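Local coordinates for protein CD180 antigen (Mus musculus, PDB 3T6Q) that may cooperate with MD-1 and TLR4 in the innate response of B cells to bacterial lipopolysaccharide, leading to NF-kappa-B activation, at residues Pro46-Thr51 / Asp75-Gln80; Tyr70-Asp75 / Ile94-Thr99. All coordinates share one frame; numbering follows the deposited sequence.

Contact 1 (Pro46-Thr51 / Asp75-Gln80). With NAG (2-acetamido-2-deoxy-beta-D-glucopyranose), chain R.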
ATOM      1  N   PRO A  46      -9.008 -16.600  -5.455  1.00 25.70           N
ATOM      2  CA  PRO A  46      -9.345 -15.689  -4.362  1.00 24.50           C
ATOM      3  C   PRO A  46      -8.922 -16.250  -3.007  1.00 27.05           C
ATOM      4  O   PRO A  46      -8.476 -15.495  -2.135  1.00 23.53           O
ATOM      5  CB  PRO A  46     -10.890 -15.557  -4.500  1.00 26.28           C
ATOM      6  CG  PRO A  46     -11.110 -15.717  -5.951  1.00 29.82           C
ATOM      7  CD  PRO A  46     -10.148 -16.803  -6.372  1.00 26.03           C
ATOM      8  N   THR A  47      -9.003 -17.573  -2.830  1.00 24.09           N
ATOM      9  CA  THR A  47      -8.437 -18.179  -1.608  1.00 26.93           C
ATOM     10  C   THR A  47      -7.611 -19.366  -2.059  1.00 23.94           C
ATOM     11  O   THR A  47      -7.953 -20.004  -3.037  1.00 25.08           O
ATOM     12  CB  THR A  47      -9.521 -18.714  -0.636  1.00 30.66           C
ATOM     13  OG1 THR A  47     -10.202 -19.793  -1.268  1.00 28.83           O
ATOM     14  CG2 THR A  47     -10.559 -17.636  -0.239  1.00 30.12           C
ATOM     15  N   ILE A  48      -6.503 -19.623  -1.377  1.00 23.03           N
ATOM     16  CA  ILE A  48      -5.755 -20.849  -1.593  1.00 22.25           C
ATOM     17  C   ILE A  48      -5.721 -21.520  -0.214  1.00 19.22           C
ATOM     18  O   ILE A  48      -5.777 -20.848   0.865  1.00 24.42           O
ATOM     19  CB  ILE A  48      -4.347 -20.614  -2.240  1.00 21.12           C
ATOM     20  CG1 ILE A  48      -3.484 -19.648  -1.366  1.00 22.31           C
ATOM     21  CG2 ILE A  48      -4.530 -20.034  -3.645  1.00 24.10           C
ATOM     22  CD1 ILE A  48      -2.067 -19.397  -1.932  1.00 21.77           C
ATOM     23  N   GLN A  49      -5.661 -22.844  -0.235  1.00 20.76           N
ATOM     24  CA  GLN A  49      -5.896 -23.598   0.996  1.00 23.93           C
ATOM     25  C   GLN A  49      -5.299 -25.018   0.782  1.00 24.02           C
ATOM     26  O   GLN A  49      -4.714 -25.283  -0.265  1.00 27.39           O
ATOM     27  CB  GLN A  49      -7.417 -23.650   1.294  1.00 24.02           C
ATOM     28  CG  GLN A  49      -8.272 -24.323   0.209  1.00 27.30           C
ATOM     29  CD  GLN A  49      -8.852 -23.343  -0.775  1.00 38.46           C
ATOM     30  OE1 GLN A  49      -9.072 -22.171  -0.454  1.00 46.33           O
ATOM     31  NE2 GLN A  49      -9.104 -23.806  -1.982  1.00 40.04           N
ATOM     32  N   ASN A  50      -5.474 -25.908   1.756  1.00 25.22           N
ATOM     33  CA  ASN A  50      -4.812 -27.224   1.764  1.00 27.92           C
ATOM     34  C   ASN A  50      -5.071 -28.075   0.552  1.00 26.99           C
ATOM     35  O   ASN A  50      -4.219 -28.867   0.170  1.00 29.31           O
ATOM     36  CB  ASN A  50      -5.121 -27.995   3.059  1.00 31.07           C
ATOM     37  CG  ASN A  50      -6.576 -28.473   3.132  1.00 38.37           C
ATOM     38  OD1 ASN A  50      -7.501 -27.782   2.702  1.00 24.37           O
ATOM     39  ND2 ASN A  50      -6.772 -29.677   3.670  1.00 44.80           N
ATOM     40  N   THR A  51      -6.200 -27.861  -0.121  1.00 27.29           N
ATOM     41  CA  THR A  51      -6.539 -28.633  -1.313  1.00 28.58           C
ATOM     42  C   THR A  51      -6.038 -28.056  -2.654  1.00 32.05           C
ATOM     43  O   THR A  51      -6.121 -28.714  -3.708  1.00 28.17           O
ATOM     44  CB  THR A  51      -8.063 -28.785  -1.426  1.00 33.04           C
ATOM     45  OG1 THR A  51      -8.648 -27.489  -1.271  1.00 36.45           O
ATOM     46  CG2 THR A  51      -8.601 -29.703  -0.308  1.00 31.28           C
ATOM     47  N   ASP A  75      -2.050 -24.996   6.025  1.00 28.82           N
ATOM     48  CA  ASP A  75      -1.483 -26.028   5.156  1.00 27.86           C
ATOM     49  C   ASP A  75      -1.660 -25.843   3.650  1.00 26.94           C
ATOM     50  O   ASP A  75      -1.695 -26.825   2.903  1.00 24.45           O
ATOM     51  CB  ASP A  75      -2.058 -27.407   5.571  1.00 36.58           C
ATOM     52  CG  ASP A  75      -1.790 -27.728   7.040  1.00 38.87           C
ATOM     53  OD1 ASP A  75      -0.615 -27.653   7.456  1.00 38.63           O
ATOM     54  OD2 ASP A  75      -2.747 -28.041   7.791  1.00 39.74           O
ATOM     55  N   THR A  76      -1.732 -24.590   3.167  1.00 23.47           N
ATOM     56  CA  THR A  76      -1.845 -24.370   1.723  1.00 21.83           C
ATOM     57  C   THR A  76      -0.728 -25.096   0.893  1.00 23.99           C
ATOM     58  O   THR A  76      -0.968 -25.615  -0.235  1.00 26.41           O
ATOM     59  CB  THR A  76      -1.844 -22.842   1.401  1.00 23.94           C
ATOM     60  OG1 THR A  76      -3.063 -22.246   1.903  1.00 21.94           O
ATOM     61  CG2 THR A  76      -1.757 -22.619  -0.081  1.00 21.60           C
ATOM     62  N   PHE A  77       0.479 -25.094   1.440  1.00 20.94           N
ATOM     63  CA  PHE A  77       1.674 -25.613   0.711  1.00 22.22           C
ATOM     64  C   PHE A  77       2.145 -26.936   1.303  1.00 24.37           C
ATOM     65  O   PHE A  77       3.343 -27.279   1.255  1.00 20.55           O
ATOM     66  CB  PHE A  77       2.784 -24.552   0.719  1.00 19.10           C
ATOM     67  CG  PHE A  77       2.371 -23.300  -0.007  1.00 18.72           C
ATOM     68  CD1 PHE A  77       2.082 -22.139   0.695  1.00 22.21           C
ATOM     69  CD2 PHE A  77       2.177 -23.326  -1.395  1.00 19.26           C
ATOM     70  CE1 PHE A  77       1.645 -20.995   0.012  1.00 21.36           C
ATOM     71  CE2 PHE A  77       1.758 -22.180  -2.080  1.00 19.17           C
ATOM     72  CZ  PHE A  77       1.487 -21.026  -1.368  1.00 18.43           C
ATOM     73  N   GLN A  78       1.187 -27.688   1.858  1.00 27.49           N
ATOM     74  CA  GLN A  78       1.526 -28.902   2.638  1.00 27.97           C
ATOM     75  C   GLN A  78       2.315 -29.916   1.849  1.00 23.07           C
ATOM     76  O   GLN A  78       3.138 -30.590   2.435  1.00 29.50           O
ATOM     77  CB  GLN A  78       0.267 -29.586   3.252  1.00 30.59           C
ATOM     78  CG  GLN A  78      -0.724 -30.089   2.224  1.00 31.16           C
ATOM     79  CD  GLN A  78      -1.984 -30.650   2.861  1.00 31.77           C
ATOM     80  OE1 GLN A  78      -2.165 -30.572   4.076  1.00 33.54           O
ATOM     81  NE2 GLN A  78      -2.858 -31.209   2.039  1.00 38.20           N
ATOM     82  N   SER A  79       2.073 -30.046   0.535  1.00 27.37           N
ATOM     83  CA  SER A  79       2.749 -31.097  -0.241  1.00 30.49           C
ATOM     84  C   SER A  79       4.010 -30.639  -0.965  1.00 30.85           C
ATOM     85  O   SER A  79       4.615 -31.427  -1.722  1.00 27.70           O
ATOM     86  CB  SER A  79       1.820 -31.722  -1.280  1.00 33.65           C
ATOM     87  OG  SER A  79       0.648 -32.273  -0.701  1.00 37.47           O
ATOM     88  N   GLN A  80       4.386 -29.368  -0.777  1.00 26.22           N
ATOM     89  CA  GLN A  80       5.502 -28.751  -1.533  1.00 21.49           C
ATOM     90  C   GLN A  80       6.804 -28.859  -0.712  1.00 24.33           C
ATOM     91  O   GLN A  80       7.475 -27.869  -0.426  1.00 22.13           O
ATOM     92  CB  GLN A  80       5.159 -27.270  -1.860  1.00 20.89           C
ATOM     93  CG  GLN A  80       4.325 -27.110  -3.122  1.00 22.40           C
ATOM     94  CD  GLN A  80       2.905 -27.615  -2.934  1.00 23.06           C
ATOM     95  OE1 GLN A  80       2.147 -27.059  -2.124  1.00 27.58           O
ATOM     96  NE2 GLN A  80       2.524 -28.629  -3.690  1.00 26.58           N
TER
HETATM   97  C1  NAG R 702      -8.082 -30.268   3.831  1.00 47.57           C
HETATM   98  C2  NAG R 702      -8.056 -31.800   3.671  1.00 42.35           C
HETATM   99  C3  NAG R 702      -9.393 -32.411   4.145  1.00 46.25           C
HETATM  100  C4  NAG R 702      -9.938 -31.800   5.446  1.00 49.12           C
HETATM  101  C5  NAG R 702      -9.943 -30.285   5.278  1.00 51.46           C
HETATM  102  C6  NAG R 702     -10.544 -29.490   6.430  1.00 53.64           C
HETATM  103  C7  NAG R 702      -6.395 -32.427   1.939  1.00 40.76           C
HETATM  104  C8  NAG R 702      -6.114 -32.814   0.524  1.00 40.46           C
HETATM  105  N2  NAG R 702      -7.674 -32.197   2.312  1.00 40.22           N
HETATM  106  O3  NAG R 702      -9.188 -33.775   4.397  1.00 58.35           O
HETATM  107  O4  NAG R 702     -11.227 -32.314   5.735  1.00 57.87           O
HETATM  108  O5  NAG R 702      -8.600 -29.898   5.108  1.00 45.27           O
HETATM  109  O6  NAG R 702      -9.696 -29.600   7.535  1.00 50.12           O
HETATM  110  O7  NAG R 702      -5.424 -32.350   2.696  1.00 37.22           O
HETATM  111  O   HOH W   1      -2.326 -27.464  -1.295  1.00 28.33           O
HETATM  112  O   HOH W   2      -4.772 -30.971   5.003  1.00 34.71           O

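Contact 2 (Tyr70-Asp75 / Ile94-Thr99)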
ATOM      1  N   TYR A  70      -6.565 -13.379  -1.893  1.00 20.68           N
ATOM      2  CA  TYR A  70      -6.848 -12.642  -0.661  1.00 21.61           C
ATOM      3  C   TYR A  70      -6.565 -13.461   0.581  1.00 19.34           C
ATOM      4  O   TYR A  70      -6.322 -12.884   1.629  1.00 25.39           O
ATOM      5  CB  TYR A  70      -8.324 -12.193  -0.636  1.00 22.65           C
ATOM      6  CG  TYR A  70      -8.627 -11.137  -1.695  1.00 24.81           C
ATOM      7  CD1 TYR A  70      -8.565  -9.780  -1.380  1.00 23.41           C
ATOM      8  CD2 TYR A  70      -8.953 -11.500  -3.010  1.00 27.08           C
ATOM      9  CE1 TYR A  70      -8.857  -8.801  -2.339  1.00 27.50           C
ATOM     10  CE2 TYR A  70      -9.200 -10.522  -3.993  1.00 29.73           C
ATOM     11  CZ  TYR A  70      -9.159  -9.173  -3.643  1.00 28.28           C
ATOM     12  OH  TYR A  70      -9.432  -8.175  -4.582  1.00 34.44           O
ATOM     13  N   TRP A  71      -6.619 -14.797   0.491  1.00 21.35           N
ATOM     14  CA  TRP A  71      -6.490 -15.639   1.678  1.00 21.13           C
ATOM     15  C   TRP A  71      -5.517 -16.766   1.446  1.00 19.29           C
ATOM     16  O   TRP A  71      -5.633 -17.458   0.467  1.00 22.87           O
ATOM     17  CB  TRP A  71      -7.852 -16.259   2.072  1.00 23.38           C
ATOM     18  CG  TRP A  71      -8.858 -15.196   2.431  1.00 26.48           C
ATOM     19  CD1 TRP A  71      -9.792 -14.574   1.581  1.00 29.44           C
ATOM     20  CD2 TRP A  71      -9.001 -14.510   3.727  1.00 26.75           C
ATOM     21  NE1 TRP A  71     -10.519 -13.618   2.271  1.00 26.11           N
ATOM     22  CE2 TRP A  71     -10.083 -13.518   3.555  1.00 27.87           C
ATOM     23  CE3 TRP A  71      -8.373 -14.605   4.954  1.00 26.86           C
ATOM     24  CZ2 TRP A  71     -10.497 -12.704   4.594  1.00 27.98           C
ATOM     25  CZ3 TRP A  71      -8.810 -13.779   5.994  1.00 27.50           C
ATOM     26  CH2 TRP A  71      -9.843 -12.851   5.814  1.00 30.31           C
ATOM     27  N   ILE A  72      -4.625 -17.000   2.403  1.00 21.11           N
ATOM     28  CA  ILE A  72      -3.767 -18.227   2.381  1.00 22.92           C
ATOM     29  C   ILE A  72      -4.026 -19.002   3.679  1.00 25.12           C
ATOM     30  O   ILE A  72      -3.548 -18.592   4.741  1.00 24.80           O
ATOM     31  CB  ILE A  72      -2.257 -17.878   2.281  1.00 22.14           C
ATOM     32  CG1 ILE A  72      -2.028 -16.862   1.151  1.00 23.04           C
ATOM     33  CG2 ILE A  72      -1.420 -19.167   2.067  1.00 19.28           C
ATOM     34  CD1 ILE A  72      -0.535 -16.539   0.900  1.00 23.51           C
ATOM     35  N   HIS A  73      -4.802 -20.085   3.577  1.00 27.59           N
ATOM     36  CA  HIS A  73      -5.298 -20.820   4.752  1.00 28.09           C
ATOM     37  C   HIS A  73      -4.347 -21.904   5.211  1.00 28.36           C
ATOM     38  O   HIS A  73      -3.288 -22.106   4.603  1.00 26.06           O
ATOM     39  CB  HIS A  73      -6.707 -21.398   4.497  1.00 29.12           C
ATOM     40  CG  HIS A  73      -7.804 -20.335   4.369  1.00 27.63           C
ATOM     41  ND1 HIS A  73      -7.814 -19.200   5.097  1.00 27.84           N
ATOM     42  CD2 HIS A  73      -8.932 -20.286   3.563  1.00 28.95           C
ATOM     43  CE1 HIS A  73      -8.879 -18.449   4.744  1.00 27.05           C
ATOM     44  NE2 HIS A  73      -9.570 -19.125   3.825  1.00 27.21           N
ATOM     45  N   GLU A  74      -4.712 -22.590   6.299  1.00 26.44           N
ATOM     46  CA  GLU A  74      -3.815 -23.586   6.924  1.00 30.08           C
ATOM     47  C   GLU A  74      -3.317 -24.597   5.898  1.00 24.81           C
ATOM     48  O   GLU A  74      -4.033 -24.968   4.976  1.00 26.70           O
ATOM     49  CB  GLU A  74      -4.480 -24.277   8.132  1.00 35.18           C
ATOM     50  CG  GLU A  74      -5.691 -25.127   7.782  1.00 40.60           C
ATOM     51  CD  GLU A  74      -6.685 -25.287   8.929  1.00 48.27           C
ATOM     52  OE1 GLU A  74      -7.629 -26.083   8.754  1.00 54.55           O
ATOM     53  OE2 GLU A  74      -6.552 -24.620   9.978  1.00 52.17           O
ATOM     54  N   ASP A  75      -2.050 -24.996   6.025  1.00 28.82           N
ATOM     55  CA  ASP A  75      -1.483 -26.028   5.156  1.00 27.86           C
ATOM     56  C   ASP A  75      -1.660 -25.843   3.650  1.00 26.94           C
ATOM     57  O   ASP A  75      -1.695 -26.825   2.903  1.00 24.45           O
ATOM     58  CB  ASP A  75      -2.058 -27.407   5.571  1.00 36.58           C
ATOM     59  CG  ASP A  75      -1.790 -27.728   7.040  1.00 38.87           C
ATOM     60  OD1 ASP A  75      -0.615 -27.653   7.456  1.00 38.63           O
ATOM     61  OD2 ASP A  75      -2.747 -28.041   7.791  1.00 39.74           O
ATOM     62  N   ILE A  94      -5.082 -10.657   2.695  1.00 21.84           N
ATOM     63  CA  ILE A  94      -5.704 -10.242   3.959  1.00 18.82           C
ATOM     64  C   ILE A  94      -5.087 -11.019   5.136  1.00 21.09           C
ATOM     65  O   ILE A  94      -4.876 -10.462   6.203  1.00 20.28           O
ATOM     66  CB  ILE A  94      -7.234 -10.466   3.909  1.00 19.01           C
ATOM     67  CG1 ILE A  94      -7.835  -9.645   2.745  1.00 20.85           C
ATOM     68  CG2 ILE A  94      -7.904 -10.073   5.259  1.00 19.45           C
ATOM     69  CD1 ILE A  94      -9.254 -10.049   2.390  1.00 29.07           C
ATOM     70  N   PHE A  95      -4.816 -12.305   4.945  1.00 19.59           N
ATOM     71  CA  PHE A  95      -4.263 -13.088   6.062  1.00 21.54           C
ATOM     72  C   PHE A  95      -3.596 -14.322   5.565  1.00 20.34           C
ATOM     73  O   PHE A  95      -4.039 -14.923   4.611  1.00 22.15           O
ATOM     74  CB  PHE A  95      -5.363 -13.511   7.070  1.00 23.36           C
ATOM     75  CG  PHE A  95      -4.840 -13.889   8.450  1.00 23.88           C
ATOM     76  CD1 PHE A  95      -4.474 -12.910   9.367  1.00 25.46           C
ATOM     77  CD2 PHE A  95      -4.758 -15.244   8.840  1.00 27.94           C
ATOM     78  CE1 PHE A  95      -4.018 -13.259  10.638  1.00 25.65           C
ATOM     79  CE2 PHE A  95      -4.302 -15.602  10.108  1.00 23.40           C
ATOM     80  CZ  PHE A  95      -3.928 -14.598  11.005  1.00 25.27           C
ATOM     81  N   MET A  96      -2.572 -14.740   6.294  1.00 26.20           N
ATOM     82  CA  MET A  96      -1.838 -15.929   5.928  1.00 24.45           C
ATOM     83  C   MET A  96      -1.703 -16.764   7.205  1.00 24.10           C
ATOM     84  O   MET A  96      -1.215 -16.280   8.248  1.00 24.70           O
ATOM     85  CB  MET A  96      -0.475 -15.508   5.364  1.00 24.02           C
ATOM     86  CG  MET A  96       0.449 -16.681   5.105  1.00 27.84           C
ATOM     87  SD  MET A  96       1.940 -16.064   4.281  1.00 29.93           S
ATOM     88  CE  MET A  96       2.621 -17.593   3.665  1.00 30.63           C
ATOM     89  N   ALA A  97      -2.181 -17.998   7.124  1.00 25.32           N
ATOM     90  CA  ALA A  97      -2.221 -18.898   8.276  1.00 28.30           C
ATOM     91  C   ALA A  97      -0.847 -19.284   8.818  1.00 27.15           C
ATOM     92  O   ALA A  97       0.141 -19.379   8.073  1.00 26.38           O
ATOM     93  CB  ALA A  97      -3.026 -20.131   7.916  1.00 24.39           C
ATOM     94  N   GLU A  98      -0.797 -19.496  10.125  1.00 26.87           N
ATOM     95  CA  GLU A  98       0.403 -19.978  10.832  1.00 30.08           C
ATOM     96  C   GLU A  98       1.064 -21.148  10.101  1.00 27.29           C
ATOM     97  O   GLU A  98       2.289 -21.163   9.952  1.00 28.30           O
ATOM     98  CB  GLU A  98      -0.012 -20.424  12.237  1.00 32.14           C
ATOM     99  CG  GLU A  98       0.639 -19.765  13.433  1.00 46.44           C
ATOM    100  CD  GLU A  98       1.217 -18.382  13.195  1.00 45.47           C
ATOM    101  OE1 GLU A  98       0.473 -17.376  13.051  1.00 41.01           O
ATOM    102  OE2 GLU A  98       2.458 -18.302  13.211  1.00 47.74           O
ATOM    103  N   THR A  99       0.258 -22.120   9.651  1.00 28.47           N
ATOM    104  CA  THR A  99       0.759 -23.359   9.020  1.00 24.96           C
ATOM    105  C   THR A  99       0.803 -23.330   7.478  1.00 25.45           C
ATOM    106  O   THR A  99       1.014 -24.364   6.828  1.00 22.76           O
ATOM    107  CB  THR A  99      -0.065 -24.601   9.475  1.00 28.77           C
ATOM    108  OG1 THR A  99      -1.390 -24.545   8.919  1.00 28.44           O
ATOM    109  CG2 THR A  99      -0.161 -24.662  10.969  1.00 27.24           C
TER
HETATM  110  O   HOH W   3      -2.920 -26.844  10.325  1.00 45.54           O

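Contact 1 (Pro46-Thr51 / Asp75-Gln80)
I48 and T76 bring together the flanks of LRR 1 and LRR 2, successive coils of a leucine-rich-repeat solenoid, and illustrate how one seam can be greasy at one end and sugar-bound at the other. The apolar part turns on the T76 methyl: CG2 lies 3.7 Å from I48 CG1, the two side chains crossing at about a right angle, and lies over the centre of one face of the adjacent F77 ring. I48 CD1 adds a contact with F77 CZ at 4.0 Å. T76 OG1 is hydrogen-bonded to the carbonyl of H73.

Weakly polar backbone contact follows, with N50 CA directing its hydrogen to D75 O at 3.3 Å.

The glycan supplies much of the polar chemistry. N50 ND2 is covalently joined to NAG C1, and Q78 NE2 donates a nearly straight bond (168°) to NAG O7 at 2.9 Å. CD of Q78 lies anti to CA (chi2 -176°). Water 2 accepts from N50 ND2 at 2.7 Å and donates to Q78 OE1 and NAG O7, both of these at 2.8 Å. Both ends of the Q78 amide thus have partners, which defines its flip and ties the NAG on N50 of LRR 1 to LRR 2.

Contact 2 (Tyr70-Asp75 / Ile94-Thr99)
T99 OG1 receives the backbone N-H of D75 at 3.0 Å and also meets water 3, which donates to D75 OD2. This grip closes one end of a short parallel ladder between LRR 2 and LRR 3, an example of how a leucine-rich-repeat solenoid can stitch its flank together apart from the long row of main strands. The D75 carboxylate has a second tie, from OD1 to S102.

Along the ladder the backbones run almost parallel, their end-to-end directions 5° apart. I94 N donates to Y70 O, I72 N to F95 O, and A97 N to I72 O at 2.8 Å; the last donor lies nearly on the line of the carbonyl bond. I72 O also receives the M96 CA hydrogen, so two residues in succession converge on one oxygen.

Side chains alternate between the two faces. I72 and M96 share one face, where M96 CG, anti to its backbone N (chi1 173°), comes to rest 4.1 Å from I72 CB. On the other face, the indole of W71 reaches across the strands: I94 CB sits over its six-membered ring, 4.0 Å from the centroid, in a CH-pi contact, and I94 CG2 approaches W71 CH2 at 3.4 Å. W71 CZ3 packs against F95 CB at 3.6 Å. A chain of another protein covers this side, packing its backbone on W71 and a basic side chain on F95, and a basic side chain of that other protein forms a salt bridge with E98. The ladder is therefore part of an interface between proteins as well as a join between repeats. Where the ladder gives way to loop, the A97 methyl carbon CB lies 3.4 Å from E74 N.

Both contacts adjoin one three-strand parallel ladder, 47-48, 71-72 and 95-96, with centres about 8 Å apart and D75 in common. Contact 2 pairs neighbouring strands directly, and its bonds are mainly backbone ones; contact 1 instead sets the first strand and its following loop against the turns beyond the second, and relies on side chains, water and sugar. Both are partly buried, with apolar groups buried: I48, F77 and the T76 methyl in contact 1, I72 and M96 in contact 2. Their outer chemistry differs, since contact 1 carries a glycan whereas contact 2 faces a chain of another protein.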